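Local coordinates for beta-fructofuranosidase (Bifidobacterium adolescentis, PDB 6NOB), which probably hydrolyses terminal beta-fructofuranoside bonds of sugars such as sucrose, as a glycoside hydrolase of family 32, at residues Pro106-Ile111 and Glu123-Trp128; Val385-Gly390 and Leu478-Gly483. All blocks are in the same frame, centred on the assembly; numbering follows the deposited sequence.

Contact 1: residues Pro106-Ile111 and Glu123-Trp128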
ATOM      1  N   PRO A 106       8.550  20.162  13.750  1.00 51.48           N
ATOM      2  CA  PRO A 106       7.699  19.477  14.722  1.00 48.04           C
ATOM      3  C   PRO A 106       8.252  18.114  15.110  1.00 53.66           C
ATOM      4  O   PRO A 106       8.855  17.403  14.302  1.00 52.53           O
ATOM      5  CB  PRO A 106       6.365  19.333  13.981  1.00 46.87           C
ATOM      6  CG  PRO A 106       6.762  19.240  12.544  1.00 43.35           C
ATOM      7  CD  PRO A 106       7.970  20.136  12.392  1.00 50.01           C
ATOM      8  N   THR A 107       8.029  17.756  16.372  1.00 54.38           N
ATOM      9  CA  THR A 107       8.417  16.447  16.870  1.00 52.54           C
ATOM     10  C   THR A 107       7.520  15.364  16.274  1.00 53.06           C
ATOM     11  O   THR A 107       6.471  15.638  15.687  1.00 53.18           O
ATOM     12  CB  THR A 107       8.332  16.399  18.395  1.00 58.49           C
ATOM     13  OG1 THR A 107       6.977  16.630  18.803  1.00 55.94           O
ATOM     14  CG2 THR A 107       9.238  17.451  19.024  1.00 43.65           C
ATOM     15  N   LEU A 108       7.949  14.110  16.442  1.00 52.88           N
ATOM     16  CA  LEU A 108       7.120  12.986  16.018  1.00 47.89           C
ATOM     17  C   LEU A 108       5.783  12.991  16.749  1.00 48.71           C
ATOM     18  O   LEU A 108       4.744  12.666  16.163  1.00 49.80           O
ATOM     19  CB  LEU A 108       7.856  11.667  16.257  1.00 44.98           C
ATOM     20  CG  LEU A 108       8.951  11.289  15.257  1.00 47.72           C
ATOM     21  CD1 LEU A 108       9.670  10.024  15.702  1.00 36.83           C
ATOM     22  CD2 LEU A 108       8.378  11.121  13.854  1.00 42.03           C
ATOM     23  N   GLU A 109       5.795  13.357  18.034  1.00 47.12           N
ATOM     24  CA  GLU A 109       4.548  13.494  18.778  1.00 49.25           C
ATOM     25  C   GLU A 109       3.638  14.527  18.127  1.00 50.89           C
ATOM     26  O   GLU A 109       2.438  14.286  17.949  1.00 48.77           O
ATOM     27  CB  GLU A 109       4.848  13.871  20.230  1.00 54.43           C
ATOM     28  CG  GLU A 109       3.744  13.533  21.224  1.00 65.49           C
ATOM     29  CD  GLU A 109       2.657  14.592  21.274  1.00 78.70           C
ATOM     30  OE1 GLU A 109       2.977  15.788  21.097  1.00 82.22           O
ATOM     31  OE2 GLU A 109       1.483  14.232  21.498  1.00 82.63           O
ATOM     32  N   GLN A 110       4.198  15.675  17.740  1.00 50.50           N
ATOM     33  CA  GLN A 110       3.395  16.719  17.113  1.00 52.12           C
ATOM     34  C   GLN A 110       2.903  16.306  15.730  1.00 49.46           C
ATOM     35  O   GLN A 110       1.831  16.745  15.301  1.00 47.67           O
ATOM     36  CB  GLN A 110       4.202  18.016  17.028  1.00 52.81           C
ATOM     37  CG  GLN A 110       4.430  18.690  18.372  1.00 60.41           C
ATOM     38  CD  GLN A 110       5.405  19.853  18.293  1.00 63.48           C
ATOM     39  OE1 GLN A 110       6.491  19.732  17.725  1.00 68.14           O
ATOM     40  NE2 GLN A 110       5.021  20.986  18.869  1.00 57.53           N
ATOM     41  N   ILE A 111       3.657  15.462  15.026  1.00 45.59           N
ATOM     42  CA  ILE A 111       3.277  15.097  13.665  1.00 46.04           C
ATOM     43  C   ILE A 111       2.161  14.057  13.664  1.00 49.45           C
ATOM     44  O   ILE A 111       1.214  14.151  12.876  1.00 52.49           O
ATOM     45  CB  ILE A 111       4.510  14.606  12.882  1.00 44.65           C
ATOM     46  CG1 ILE A 111       5.501  15.752  12.666  1.00 41.82           C
ATOM     47  CG2 ILE A 111       4.096  14.003  11.542  1.00 45.45           C
ATOM     48  CD1 ILE A 111       6.758  15.347  11.928  1.00 37.53           C
ATOM     49  N   GLU A 123       2.337   5.780   8.249  1.00 47.62           N
ATOM     50  CA  GLU A 123       1.832   6.911   7.492  1.00 42.44           C
ATOM     51  C   GLU A 123       2.997   7.851   7.229  1.00 45.68           C
ATOM     52  O   GLU A 123       3.936   7.914   8.033  1.00 46.35           O
ATOM     53  CB  GLU A 123       0.724   7.669   8.244  1.00 41.07           C
ATOM     54  CG  GLU A 123      -0.458   6.822   8.691  1.00 37.41           C
ATOM     55  CD  GLU A 123      -1.426   7.601   9.565  1.00 41.40           C
ATOM     56  OE1 GLU A 123      -1.206   8.818   9.751  1.00 42.47           O
ATOM     57  OE2 GLU A 123      -2.402   7.000  10.067  1.00 41.00           O
ATOM     58  N   PRO A 124       2.977   8.580   6.117  1.00 43.68           N
ATOM     59  CA  PRO A 124       3.981   9.627   5.911  1.00 40.15           C
ATOM     60  C   PRO A 124       3.737  10.789   6.863  1.00 41.42           C
ATOM     61  O   PRO A 124       2.716  10.860   7.551  1.00 44.62           O
ATOM     62  CB  PRO A 124       3.778  10.036   4.451  1.00 36.28           C
ATOM     63  CG  PRO A 124       2.345   9.720   4.181  1.00 37.68           C
ATOM     64  CD  PRO A 124       2.045   8.481   4.981  1.00 40.13           C
ATOM     65  N   PHE A 125       4.709  11.704   6.906  1.00 40.10           N
ATOM     66  CA  PHE A 125       4.565  12.902   7.728  1.00 40.99           C
ATOM     67  C   PHE A 125       3.259  13.620   7.417  1.00 44.60           C
ATOM     68  O   PHE A 125       2.495  13.974   8.321  1.00 44.78           O
ATOM     69  CB  PHE A 125       5.748  13.846   7.502  1.00 40.96           C
ATOM     70  CG  PHE A 125       7.069  13.293   7.951  1.00 42.79           C
ATOM     71  CD1 PHE A 125       7.242  12.836   9.247  1.00 47.24           C
ATOM     72  CD2 PHE A 125       8.142  13.241   7.077  1.00 40.19           C
ATOM     73  CE1 PHE A 125       8.462  12.333   9.660  1.00 45.40           C
ATOM     74  CE2 PHE A 125       9.362  12.739   7.484  1.00 43.20           C
ATOM     75  CZ  PHE A 125       9.524  12.287   8.776  1.00 42.29           C
ATOM     76  N   ALA A 126       2.987  13.829   6.134  1.00 46.92           N
ATOM     77  CA  ALA A 126       1.779  14.492   5.662  1.00 40.56           C
ATOM     78  C   ALA A 126       1.621  14.161   4.182  1.00 42.33           C
ATOM     79  O   ALA A 126       2.364  13.338   3.634  1.00 41.04           O
ATOM     80  CB  ALA A 126       1.853  16.001   5.916  1.00 33.71           C
ATOM     81  N   ARG A 127       0.655  14.815   3.533  1.00 44.28           N
ATOM     82  CA  ARG A 127       0.394  14.667   2.103  1.00 42.29           C
ATOM     83  C   ARG A 127      -0.093  13.258   1.764  1.00 41.02           C
ATOM     84  O   ARG A 127      -0.599  12.547   2.637  1.00 43.94           O
ATOM     85  CB  ARG A 127       1.639  15.032   1.285  1.00 41.10           C
ATOM     86  CG  ARG A 127       2.340  16.320   1.733  1.00 46.03           C
ATOM     87  CD  ARG A 127       1.509  17.573   1.457  1.00 45.61           C
ATOM     88  NE  ARG A 127       0.621  17.921   2.566  1.00 45.23           N
ATOM     89  CZ  ARG A 127       0.988  18.637   3.625  1.00 44.33           C
ATOM     90  NH1 ARG A 127       2.232  19.080   3.731  1.00 45.62           N
ATOM     91  NH2 ARG A 127       0.112  18.906   4.584  1.00 40.99           N
ATOM     92  N   TRP A 128       0.051  12.848   0.504  1.00 42.79           N
ATOM     93  CA  TRP A 128      -0.615  11.664  -0.031  1.00 41.63           C
ATOM     94  C   TRP A 128       0.350  10.497  -0.191  1.00 42.13           C
ATOM     95  O   TRP A 128       1.500  10.678  -0.603  1.00 43.62           O
ATOM     96  CB  TRP A 128      -1.263  11.973  -1.385  1.00 33.52           C
ATOM     97  CG  TRP A 128      -1.678  10.756  -2.172  1.00 37.23           C
ATOM     98  CD1 TRP A 128      -0.877   9.965  -2.951  1.00 37.81           C
ATOM     99  CD2 TRP A 128      -3.001  10.210  -2.278  1.00 42.00           C
ATOM    100  NE1 TRP A 128      -1.616   8.955  -3.518  1.00 39.66           N
ATOM    101  CE2 TRP A 128      -2.922   9.083  -3.124  1.00 41.62           C
ATOM    102  CE3 TRP A 128      -4.242  10.560  -1.736  1.00 38.70           C
ATOM    103  CZ2 TRP A 128      -4.036   8.307  -3.441  1.00 35.16           C
ATOM    104  CZ3 TRP A 128      -5.347   9.786  -2.053  1.00 35.31           C
ATOM    105  CH2 TRP A 128      -5.236   8.675  -2.898  1.00 30.40           C
TER

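Contact 2: residues Val385-Gly390 and Leu478-Gly483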
ATOM      1  N   VAL A 385       2.586 -24.501  -2.847  1.00 42.91           N
ATOM      2  CA  VAL A 385       1.497 -24.109  -3.735  1.00 39.19           C
ATOM      3  C   VAL A 385       1.836 -22.766  -4.370  1.00 39.77           C
ATOM      4  O   VAL A 385       2.334 -21.859  -3.693  1.00 42.47           O
ATOM      5  CB  VAL A 385       0.151 -24.031  -2.978  1.00 39.25           C
ATOM      6  CG1 VAL A 385      -0.919 -23.369  -3.837  1.00 37.19           C
ATOM      7  CG2 VAL A 385      -0.296 -25.419  -2.542  1.00 35.47           C
ATOM      8  N   THR A 386       1.582 -22.646  -5.674  1.00 40.71           N
ATOM      9  CA  THR A 386       1.767 -21.380  -6.372  1.00 39.19           C
ATOM     10  C   THR A 386       0.549 -20.490  -6.154  1.00 38.69           C
ATOM     11  O   THR A 386      -0.592 -20.944  -6.283  1.00 38.83           O
ATOM     12  CB  THR A 386       1.987 -21.610  -7.868  1.00 36.86           C
ATOM     13  OG1 THR A 386       3.192 -22.362  -8.072  1.00 39.52           O
ATOM     14  CG2 THR A 386       2.100 -20.279  -8.602  1.00 31.55           C
ATOM     15  N   VAL A 387       0.793 -19.222  -5.824  1.00 32.90           N
ATOM     16  CA  VAL A 387      -0.265 -18.272  -5.499  1.00 33.59           C
ATOM     17  C   VAL A 387      -0.100 -17.030  -6.362  1.00 42.23           C
ATOM     18  O   VAL A 387       1.000 -16.471  -6.450  1.00 41.58           O
ATOM     19  CB  VAL A 387      -0.251 -17.888  -4.007  1.00 33.48           C
ATOM     20  CG1 VAL A 387      -1.368 -16.898  -3.705  1.00 30.81           C
ATOM     21  CG2 VAL A 387      -0.374 -19.130  -3.129  1.00 29.79           C
ATOM     22  N   ALA A 388      -1.190 -16.597  -6.993  1.00 41.01           N
ATOM     23  CA  ALA A 388      -1.250 -15.315  -7.679  1.00 42.59           C
ATOM     24  C   ALA A 388      -2.211 -14.392  -6.942  1.00 41.32           C
ATOM     25  O   ALA A 388      -3.270 -14.826  -6.477  1.00 41.39           O
ATOM     26  CB  ALA A 388      -1.692 -15.475  -9.137  1.00 33.93           C
ATOM     27  N   VAL A 389      -1.829 -13.122  -6.829  1.00 36.59           N
ATOM     28  CA  VAL A 389      -2.606 -12.109  -6.123  1.00 36.47           C
ATOM     29  C   VAL A 389      -2.702 -10.877  -7.013  1.00 42.71           C
ATOM     30  O   VAL A 389      -1.692 -10.425  -7.564  1.00 47.56           O
ATOM     31  CB  VAL A 389      -1.971 -11.748  -4.764  1.00 38.70           C
ATOM     32  CG1 VAL A 389      -2.783 -10.681  -4.060  1.00 40.35           C
ATOM     33  CG2 VAL A 389      -1.843 -12.985  -3.883  1.00 40.85           C
ATOM     34  N   GLY A 390      -3.911 -10.339  -7.161  1.00 38.53           N
ATOM     35  CA  GLY A 390      -4.111  -9.164  -7.988  1.00 33.25           C
ATOM     36  C   GLY A 390      -5.435  -8.499  -7.690  1.00 37.30           C
ATOM     37  O   GLY A 390      -6.361  -9.120  -7.163  1.00 40.28           O
ATOM     38  N   LEU A 478       1.839 -14.945   5.210  1.00 33.58           N
ATOM     39  CA  LEU A 478       0.992 -15.740   4.333  1.00 36.81           C
ATOM     40  C   LEU A 478       1.361 -17.215   4.411  1.00 38.78           C
ATOM     41  O   LEU A 478       2.544 -17.571   4.436  1.00 40.55           O
ATOM     42  CB  LEU A 478       1.101 -15.260   2.884  1.00 33.56           C
ATOM     43  CG  LEU A 478       0.651 -13.823   2.621  1.00 33.06           C
ATOM     44  CD1 LEU A 478       0.694 -13.515   1.131  1.00 29.57           C
ATOM     45  CD2 LEU A 478      -0.742 -13.594   3.182  1.00 29.33           C
ATOM     46  N   HIS A 479       0.336 -18.064   4.442  1.00 39.73           N
ATOM     47  CA  HIS A 479       0.492 -19.504   4.311  1.00 39.38           C
ATOM     48  C   HIS A 479      -0.670 -20.042   3.487  1.00 44.14           C
ATOM     49  O   HIS A 479      -1.710 -19.395   3.347  1.00 40.25           O
ATOM     50  CB  HIS A 479       0.549 -20.203   5.680  1.00 32.76           C
ATOM     51  CG  HIS A 479       1.891 -20.127   6.338  1.00 41.32           C
ATOM     52  ND1 HIS A 479       2.944 -20.943   5.977  1.00 41.31           N
ATOM     53  CD2 HIS A 479       2.353 -19.334   7.335  1.00 36.67           C
ATOM     54  CE1 HIS A 479       3.998 -20.650   6.719  1.00 44.50           C
ATOM     55  NE2 HIS A 479       3.665 -19.677   7.550  1.00 42.04           N
ATOM     56  N   VAL A 480      -0.481 -21.235   2.928  1.00 44.34           N
ATOM     57  CA  VAL A 480      -1.537 -21.944   2.214  1.00 42.20           C
ATOM     58  C   VAL A 480      -1.841 -23.220   2.984  1.00 46.43           C
ATOM     59  O   VAL A 480      -0.976 -24.095   3.116  1.00 46.54           O
ATOM     60  CB  VAL A 480      -1.150 -22.257   0.760  1.00 39.48           C
ATOM     61  CG1 VAL A 480      -2.089 -23.308   0.180  1.00 34.23           C
ATOM     62  CG2 VAL A 480      -1.188 -20.989  -0.081  1.00 34.24           C
ATOM     63  N   ARG A 481      -3.064 -23.320   3.499  1.00 45.47           N
ATOM     64  CA  ARG A 481      -3.514 -24.473   4.268  1.00 47.10           C
ATOM     65  C   ARG A 481      -4.734 -25.065   3.581  1.00 49.37           C
ATOM     66  O   ARG A 481      -5.755 -24.383   3.426  1.00 50.54           O
ATOM     67  CB  ARG A 481      -3.837 -24.080   5.711  1.00 44.20           C
ATOM     68  CG  ARG A 481      -2.734 -23.285   6.391  1.00 47.79           C
ATOM     69  CD  ARG A 481      -2.988 -23.135   7.881  1.00 55.71           C
ATOM     70  NE  ARG A 481      -2.453 -21.877   8.393  1.00 62.00           N
ATOM     71  CZ  ARG A 481      -1.203 -21.712   8.813  1.00 67.38           C
ATOM     72  NH1 ARG A 481      -0.803 -20.528   9.259  1.00 70.94           N
ATOM     73  NH2 ARG A 481      -0.351 -22.729   8.787  1.00 65.81           N
ATOM     74  N   ASP A 482      -4.625 -26.329   3.172  1.00 48.69           N
ATOM     75  CA  ASP A 482      -5.688 -27.022   2.447  1.00 54.87           C
ATOM     76  C   ASP A 482      -6.083 -26.250   1.187  1.00 51.03           C
ATOM     77  O   ASP A 482      -7.262 -26.063   0.879  1.00 46.89           O
ATOM     78  CB  ASP A 482      -6.897 -27.267   3.351  1.00 65.26           C
ATOM     79  CG  ASP A 482      -6.591 -28.239   4.476  1.00 81.98           C
ATOM     80  OD1 ASP A 482      -6.847 -27.896   5.650  1.00 86.28           O
ATOM     81  OD2 ASP A 482      -6.089 -29.345   4.182  1.00 87.31           O
ATOM     82  N   GLY A 483      -5.066 -25.793   0.456  1.00 44.71           N
ATOM     83  CA  GLY A 483      -5.271 -25.131  -0.816  1.00 49.38           C
ATOM     84  C   GLY A 483      -5.849 -23.738  -0.745  1.00 53.15           C
ATOM     85  O   GLY A 483      -6.255 -23.202  -1.780  1.00 50.67           O
TER

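Contact 1: residues Pro106-Ile111 and Glu123-Trp128
The phenyl ring of Phe125 meets Leu108 CD2 at its edge, near the ring plane, with Phe125 CE1 4.4 Å from that methyl. Ile111 approaches the same ring obliquely, and its CD1 lies 3.7 Å from Phe125 CD1. In the five-bladed beta-propeller of family 32, this joins the short helix 108-112 to the loop leading into strand 127-138, whose Trp128 opens the family's WMNDPNG sequence. Within 123-128, the guanidinium of Arg127, at the start of the strand, has Ala126 CB 3.5 Å above its plane, over its centre.

Ile111 does most of the work from the helix. Its CG1 lies beside the backbone N (chi1 -67°) and the chain then extends fully, which carries CD1 to the ring while CG2 rests 3.6 Å from Phe125 O. An alanine here would lack CG1, CG2 and CD1, and would probably open a gap beside Phe125 and leave its ring less firmly held. The backbone of the loop is gripped separately: Arg117 bonds Pro124 O and Phe125 O and forms a salt bridge with Glu123. The rings of His173 and Phe125 also meet, their planes about 40° apart.

No hydrogen bond crosses between 106-111 and 123-128, and the polar order is inside the helix start. Thr107 is the N-cap of a capping box with Gln110: Gln110 N donates to Thr107 OG1 at 3.1 Å. In return Thr107 N reaches Gln110 OE1 in the carbonyl plane, on a lone pair, at 2.8 Å and an N-H...O angle of 164°.

Contact 2: residues Val385-Gly390 and Leu478-Gly483
Val480 meets two valines of the facing strand at once, each with a different methyl and a different orientation. Against Val385 it crosses at about a right angle, while the Val480 and Val387 side chains lie alongside one another, running opposite ways. The setting is the interface between two successive blades of the beta-propeller: strand 385-396 belongs to one blade, strand 468-481 to the next, and they meet through side chains alone, with no hydrogen bond between 385-390 and 478-483.

Val480 CG1 stands anti to the backbone N (chi1 164°), which splits its two methyls between the neighbours. That CG1 lies 3.9 Å from Val385 CG2, and equally 3.9 Å from Val385 CB. The other branch, Val480 CG2, comes to 3.7 Å from Val387 CG2. All three residues aim their CB atoms at the opposing strand; Thr386 and His479, one residue along, aim theirs away.

Strand 377-382 continues the apolar layer, with Val382 touching Val480 and Phe380 touching both Val387 and Leu478. Just beyond it, a single carboxylate oxygen ties the two blades together: Asp383 OD2 is hydrogen-bonded to both His479 ND1 and the backbone N of Val480.

Overall arrangement
Both contacts are mainly buried and apolar, and neither has a hydrogen bond between its own two segments. They differ in what they join. Contact 1 fits a helix end to the entry of strand 127-138, mixes an aromatic ring with branched chains, and has Leu108 exposed at its margin. Contact 2 is all valine, strand against strand, with Val385 partly exposed. Their centres are 36 Å apart on opposite sides of the chain's centre, and their nearest atoms about 17 Å. Yet strands 127-138 and 468-481 run parallel as neighbours in one sheet, a pairing consistent with the place where the first and last blades of the propeller meet.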